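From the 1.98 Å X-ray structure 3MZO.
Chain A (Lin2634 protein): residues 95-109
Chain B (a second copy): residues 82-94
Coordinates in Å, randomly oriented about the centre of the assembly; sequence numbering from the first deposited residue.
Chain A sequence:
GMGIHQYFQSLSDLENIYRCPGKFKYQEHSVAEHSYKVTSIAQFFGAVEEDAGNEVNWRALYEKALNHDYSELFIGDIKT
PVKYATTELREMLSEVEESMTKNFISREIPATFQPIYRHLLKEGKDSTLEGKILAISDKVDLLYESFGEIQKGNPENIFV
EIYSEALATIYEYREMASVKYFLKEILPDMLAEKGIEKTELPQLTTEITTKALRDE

Chain A 95-109: EVEESMTKNFISREI
Chain B, residues 82-94: VKYATTELREMLS

Contact between two copies of Lin2634, formed by a helix of chain A (95-108) and by a loop (82-86) leading into a helix (87-94) of chain B. Two hydrogen bonds, both made by Y84(B), anchor the loop. Its hydroxyl donates to the carboxylate of E108(A), with OH of Y84(B) 2.6 Å from OE2 of E108(A), a short bond at the edge of the tyrosine ring. The E108(A) side chain (chi1 m, chi2 m, chi3 -15°) is held further by a bond from OE1 elsewhere in the structure and by a long salt bridge, OE2 of E108(A) lying 3.7 Å from NE of R107(A). The second bond uses the tyrosine backbone: ND2 of N103(A) donates to O of Y84(B) at 2.8 Å, with an N-H...O angle of 162°; N103(A) has chi1 m and chi2 -30°.

Between these bonds the Y84(B) ring (chi1 m, chi2 -57°; phi/psi -116/-24) lies along the helix. CB of F104(A) sits over one face, 4.2 Å from the ring centroid of Y84(B) and 18° off the normal. The F104(A) ring (chi1 t, chi2 86°) turns its edge to that tyrosine face in an offset edge-to-face pair, centroids 5.8 Å apart and planes at 69°. The extended R107(A) side chain (chi1 to chi3 all t, modelled as far as NE) brings its CD to 3.5 Å from CE1 of Y84(B). M100(A), a selenomethionine with chi m, t, p, places CE 3.8 Å from CB of Y84(B) and 4.1 Å from CB of A85(B).

Beyond A85(B) (phi/psi -99/111) and T86(B) (-71/175, chi1 p), the chain turns into its helix. T86(B) is the N-cap: its OG1 accepts a weak bond from N of L89(B) at 3.3 Å. NE of R90(B), on a side chain whose CA-to-CB bond points away from chain A, donates back to O of A85(B) at 3.0 Å, tying the loop to the first helical turn.

The two helices run nearly antiparallel, with 154° between their N-to-C directions and axes 10.4 Å apart at closest approach. Nearest CA atoms set the register: those of M100(A) and Y84(B) are 4.8 Å apart, those of V96(A) and L89(B) 6.0 Å. L89(B) (chi1 m, chi2 t) is a knob in the hole formed by V96(A), S99(A), M100(A) and N103(A). Its CD1 reaches 3.7 Å from CB of S99(A), and its CD2 3.9 Å from CA of V96(A). The S99(A) hydroxyl (chi1 m) is occupied within its own helix, OG of S99(A) donating to O of E95(A) at 3.0 Å.

V96(A) (chi1 t) extends the apolar packing toward the end of the chain B stretch: its CG2 is 3.9 Å from CE of selenomethionine M92(B) (chi m, t, p), and its CG1 is 4.1 Å from CD2 of L93(B) (chi1 m, chi2 t). The contact buries 700 Å² in all, summed over both sides.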

# COMPACT_ATOMS: atom_id res chain seq x y z
N GLU A 95 -13.49 -29.27 -7.34
CA GLU A 95 -14.57 -29.43 -8.30
C GLU A 95 -15.24 -28.08 -8.61
O GLU A 95 -15.53 -27.80 -9.77
CB GLU A 95 -15.60 -30.42 -7.76
CG GLU A 95 -16.72 -30.76 -8.73
CD GLU A 95 -17.80 -31.64 -8.09
OE1 GLU A 95 -17.47 -32.44 -7.18
OE2 GLU A 95 -18.98 -31.53 -8.49
N VAL A 96 -15.46 -27.26 -7.59
CA VAL A 96 -16.05 -25.92 -7.79
C VAL A 96 -15.16 -25.10 -8.72
O VAL A 96 -15.63 -24.46 -9.65
CB VAL A 96 -16.23 -25.16 -6.44
CG1 VAL A 96 -16.63 -23.67 -6.67
CG2 VAL A 96 -17.24 -25.87 -5.54
N GLU A 97 -13.86 -25.15 -8.47
CA GLU A 97 -12.89 -24.43 -9.28
C GLU A 97 -12.89 -24.90 -10.74
O GLU A 97 -12.85 -24.10 -11.67
CB GLU A 97 -11.50 -24.62 -8.66
CG GLU A 97 -10.45 -23.72 -9.23
CD GLU A 97 -9.50 -24.44 -10.14
OE1 GLU A 97 -8.55 -25.03 -9.60
OE2 GLU A 97 -9.69 -24.37 -11.38
N GLU A 98 -12.98 -26.21 -10.93
CA GLU A 98 -13.05 -26.81 -12.25
C GLU A 98 -14.27 -26.29 -13.01
O GLU A 98 -14.17 -25.85 -14.16
CB GLU A 98 -13.16 -28.33 -12.09
CG GLU A 98 -12.23 -29.16 -12.90
CD GLU A 98 -12.27 -30.61 -12.43
OE1 GLU A 98 -13.21 -31.35 -12.83
OE2 GLU A 98 -11.38 -31.00 -11.65
N SER A 99 -15.44 -26.33 -12.36
CA SER A 99 -16.68 -25.85 -12.98
C SER A 99 -16.63 -24.38 -13.30
O SER A 99 -17.04 -23.96 -14.37
CB SER A 99 -17.87 -26.13 -12.06
OG SER A 99 -17.86 -27.49 -11.69
N MSE A 100 -16.09 -23.58 -12.38
CA MSE A 100 -16.03 -22.13 -12.61
C MSE A 100 -15.11 -21.77 -13.80
O MSE A 100 -15.42 -20.87 -14.59
CB MSE A 100 -15.60 -21.42 -11.32
CG MSE A 100 -16.69 -21.55 -10.18
SE MSE A 100 -16.16 -20.52 -8.58
CE MSE A 100 -16.44 -18.85 -9.51
N THR A 101 -14.00 -22.49 -13.93
CA THR A 101 -13.06 -22.29 -15.04
C THR A 101 -13.77 -22.58 -16.36
O THR A 101 -13.66 -21.81 -17.32
CB THR A 101 -11.79 -23.18 -14.87
OG1 THR A 101 -11.04 -22.70 -13.75
CG2 THR A 101 -10.91 -23.16 -16.13
N LYS A 102 -14.51 -23.70 -16.39
CA LYS A 102 -15.31 -24.08 -17.56
C LYS A 102 -16.27 -22.93 -17.91
O LYS A 102 -16.35 -22.48 -19.06
CB LYS A 102 -16.07 -25.39 -17.28
CG LYS A 102 -17.21 -25.71 -18.23
CD LYS A 102 -17.94 -26.97 -17.82
CE LYS A 102 -18.93 -26.79 -16.66
NZ LYS A 102 -19.09 -28.09 -15.91
N ASN A 103 -16.98 -22.44 -16.91
CA ASN A 103 -17.96 -21.38 -17.14
C ASN A 103 -17.30 -20.09 -17.61
O ASN A 103 -17.82 -19.40 -18.47
CB ASN A 103 -18.85 -21.20 -15.91
CG ASN A 103 -19.74 -22.41 -15.67
OD1 ASN A 103 -20.12 -23.09 -16.62
ND2 ASN A 103 -20.05 -22.70 -14.40
N PHE A 104 -16.11 -19.82 -17.08
CA PHE A 104 -15.37 -18.62 -17.45
C PHE A 104 -15.02 -18.69 -18.95
O PHE A 104 -15.28 -17.75 -19.74
CB PHE A 104 -14.11 -18.46 -16.60
CG PHE A 104 -13.12 -17.50 -17.19
CD1 PHE A 104 -13.21 -16.14 -16.94
CD2 PHE A 104 -12.12 -17.95 -18.04
CE1 PHE A 104 -12.32 -15.24 -17.52
CE2 PHE A 104 -11.22 -17.07 -18.63
CZ PHE A 104 -11.32 -15.70 -18.37
N ILE A 105 -14.44 -19.82 -19.36
CA ILE A 105 -14.02 -20.02 -20.76
C ILE A 105 -15.18 -19.90 -21.75
O ILE A 105 -15.02 -19.34 -22.85
CB ILE A 105 -13.31 -21.39 -20.92
CG1 ILE A 105 -11.93 -21.36 -20.24
CG2 ILE A 105 -13.20 -21.79 -22.40
CD1 ILE A 105 -11.24 -22.73 -20.11
N SER A 106 -16.32 -20.46 -21.36
CA SER A 106 -17.54 -20.45 -22.18
C SER A 106 -18.10 -19.04 -22.35
O SER A 106 -18.59 -18.68 -23.42
CB SER A 106 -18.62 -21.31 -21.52
OG SER A 106 -18.33 -22.69 -21.64
N ARG A 107 -18.01 -18.28 -21.27
CA ARG A 107 -18.56 -16.92 -21.21
C ARG A 107 -17.63 -15.87 -21.84
O ARG A 107 -18.09 -14.98 -22.55
CB ARG A 107 -18.84 -16.55 -19.75
CG ARG A 107 -19.75 -15.34 -19.54
CD ARG A 107 -19.80 -14.96 -18.05
NE ARG A 107 -20.53 -13.73 -17.79
N GLU A 108 -16.33 -15.98 -21.59
CA GLU A 108 -15.39 -14.90 -21.86
C GLU A 108 -14.46 -15.13 -23.06
O GLU A 108 -14.00 -14.15 -23.65
CB GLU A 108 -14.53 -14.69 -20.63
CG GLU A 108 -15.31 -14.59 -19.33
CD GLU A 108 -16.01 -13.27 -19.15
OE1 GLU A 108 -15.69 -12.29 -19.88
OE2 GLU A 108 -16.88 -13.21 -18.24
N ILE A 109 -14.13 -16.39 -23.39
CA ILE A 109 -13.15 -16.67 -24.46
C ILE A 109 -13.88 -16.96 -25.79
O ILE A 109 -14.84 -17.74 -25.82
CB ILE A 109 -12.16 -17.83 -24.08
CG1 ILE A 109 -11.46 -17.56 -22.76
CG2 ILE A 109 -11.12 -18.09 -25.19
CD1 ILE A 109 -10.59 -16.28 -22.72
N VAL B 82 -24.40 -14.49 -9.75
CA VAL B 82 -24.23 -15.74 -10.52
C VAL B 82 -23.62 -15.50 -11.92
O VAL B 82 -24.32 -15.11 -12.86
CB VAL B 82 -25.56 -16.55 -10.60
CG1 VAL B 82 -25.46 -17.69 -11.63
CG2 VAL B 82 -25.94 -17.09 -9.22
N LYS B 83 -22.30 -15.71 -12.01
CA LYS B 83 -21.53 -15.52 -13.24
C LYS B 83 -20.87 -16.82 -13.68
O LYS B 83 -21.09 -17.30 -14.81
CB LYS B 83 -20.45 -14.44 -13.03
CG LYS B 83 -20.78 -13.10 -13.64
CD LYS B 83 -19.55 -12.24 -13.73
CE LYS B 83 -19.76 -11.13 -14.74
NZ LYS B 83 -18.65 -10.14 -14.70
N TYR B 84 -20.02 -17.36 -12.81
CA TYR B 84 -19.34 -18.66 -13.02
C TYR B 84 -19.77 -19.71 -11.99
O TYR B 84 -19.66 -20.92 -12.25
CB TYR B 84 -17.82 -18.48 -13.01
CG TYR B 84 -17.35 -17.26 -13.76
CD1 TYR B 84 -17.67 -17.07 -15.11
CD2 TYR B 84 -16.60 -16.27 -13.12
CE1 TYR B 84 -17.26 -15.93 -15.80
CE2 TYR B 84 -16.18 -15.13 -13.80
CZ TYR B 84 -16.51 -14.98 -15.15
OH TYR B 84 -16.09 -13.87 -15.81
N ALA B 85 -20.24 -19.24 -10.82
CA ALA B 85 -20.79 -20.10 -9.76
C ALA B 85 -22.32 -20.10 -9.81
O ALA B 85 -22.97 -19.09 -9.52
CB ALA B 85 -20.29 -19.64 -8.38
N THR B 86 -22.89 -21.25 -10.18
CA THR B 86 -24.34 -21.47 -10.13
C THR B 86 -24.84 -21.58 -8.69
O THR B 86 -24.05 -21.59 -7.73
CB THR B 86 -24.75 -22.81 -10.82
OG1 THR B 86 -24.03 -23.89 -10.20
CG2 THR B 86 -24.47 -22.79 -12.33
N THR B 87 -26.15 -21.68 -8.55
CA THR B 87 -26.79 -22.05 -7.28
C THR B 87 -26.15 -23.26 -6.62
O THR B 87 -25.71 -23.17 -5.47
CB THR B 87 -28.31 -22.32 -7.50
OG1 THR B 87 -29.03 -21.17 -7.04
CG2 THR B 87 -28.81 -23.58 -6.75
N GLU B 88 -26.07 -24.38 -7.36
CA GLU B 88 -25.51 -25.63 -6.82
C GLU B 88 -24.05 -25.44 -6.32
O GLU B 88 -23.70 -25.92 -5.22
CB GLU B 88 -25.62 -26.77 -7.84
CG GLU B 88 -25.59 -28.17 -7.24
N LEU B 89 -23.23 -24.74 -7.10
CA LEU B 89 -21.81 -24.47 -6.74
C LEU B 89 -21.65 -23.65 -5.45
O LEU B 89 -20.72 -23.87 -4.66
CB LEU B 89 -21.05 -23.78 -7.89
CG LEU B 89 -20.71 -24.65 -9.11
CD1 LEU B 89 -20.07 -23.82 -10.22
CD2 LEU B 89 -19.81 -25.82 -8.74
N ARG B 90 -22.57 -22.71 -5.24
CA ARG B 90 -22.58 -21.94 -4.00
C ARG B 90 -23.02 -22.82 -2.80
O ARG B 90 -22.51 -22.64 -1.70
CB ARG B 90 -23.43 -20.66 -4.14
CG ARG B 90 -22.74 -19.56 -4.97
CD ARG B 90 -23.72 -18.66 -5.72
NE ARG B 90 -23.03 -17.88 -6.77
CZ ARG B 90 -22.68 -16.60 -6.69
NH1 ARG B 90 -22.95 -15.87 -5.61
NH2 ARG B 90 -22.05 -16.02 -7.71
N GLU B 91 -23.93 -23.79 -3.01
CA GLU B 91 -24.34 -24.72 -1.93
C GLU B 91 -23.16 -25.55 -1.45
O GLU B 91 -22.98 -25.74 -0.25
CB GLU B 91 -25.46 -25.68 -2.38
CG GLU B 91 -26.80 -25.01 -2.70
CD GLU B 91 -27.80 -25.94 -3.44
OE1 GLU B 91 -27.43 -27.08 -3.86
OE2 GLU B 91 -28.96 -25.52 -3.61
N MSE B 92 -22.36 -26.05 -2.40
CA MSE B 92 -21.13 -26.78 -2.08
C MSE B 92 -20.18 -25.91 -1.24
O MSE B 92 -19.65 -26.39 -0.23
CB MSE B 92 -20.41 -27.24 -3.34
CG MSE B 92 -21.16 -28.29 -4.14
SE MSE B 92 -20.14 -28.88 -5.72
CE MSE B 92 -18.50 -29.50 -4.83
N LEU B 93 -19.95 -24.66 -1.66
CA LEU B 93 -19.07 -23.74 -0.90
C LEU B 93 -19.62 -23.48 0.51
O LEU B 93 -18.84 -23.33 1.45
CB LEU B 93 -18.81 -22.41 -1.63
CG LEU B 93 -18.00 -22.40 -2.93
CD1 LEU B 93 -18.11 -21.03 -3.63
CD2 LEU B 93 -16.52 -22.75 -2.69
N SER B 94 -20.94 -23.46 0.67
CA SER B 94 -21.57 -23.31 2.00
C SER B 94 -21.31 -24.51 2.90
O SER B 94 -21.11 -24.35 4.11
CB SER B 94 -23.08 -23.10 1.89
OG SER B 94 -23.37 -21.80 1.45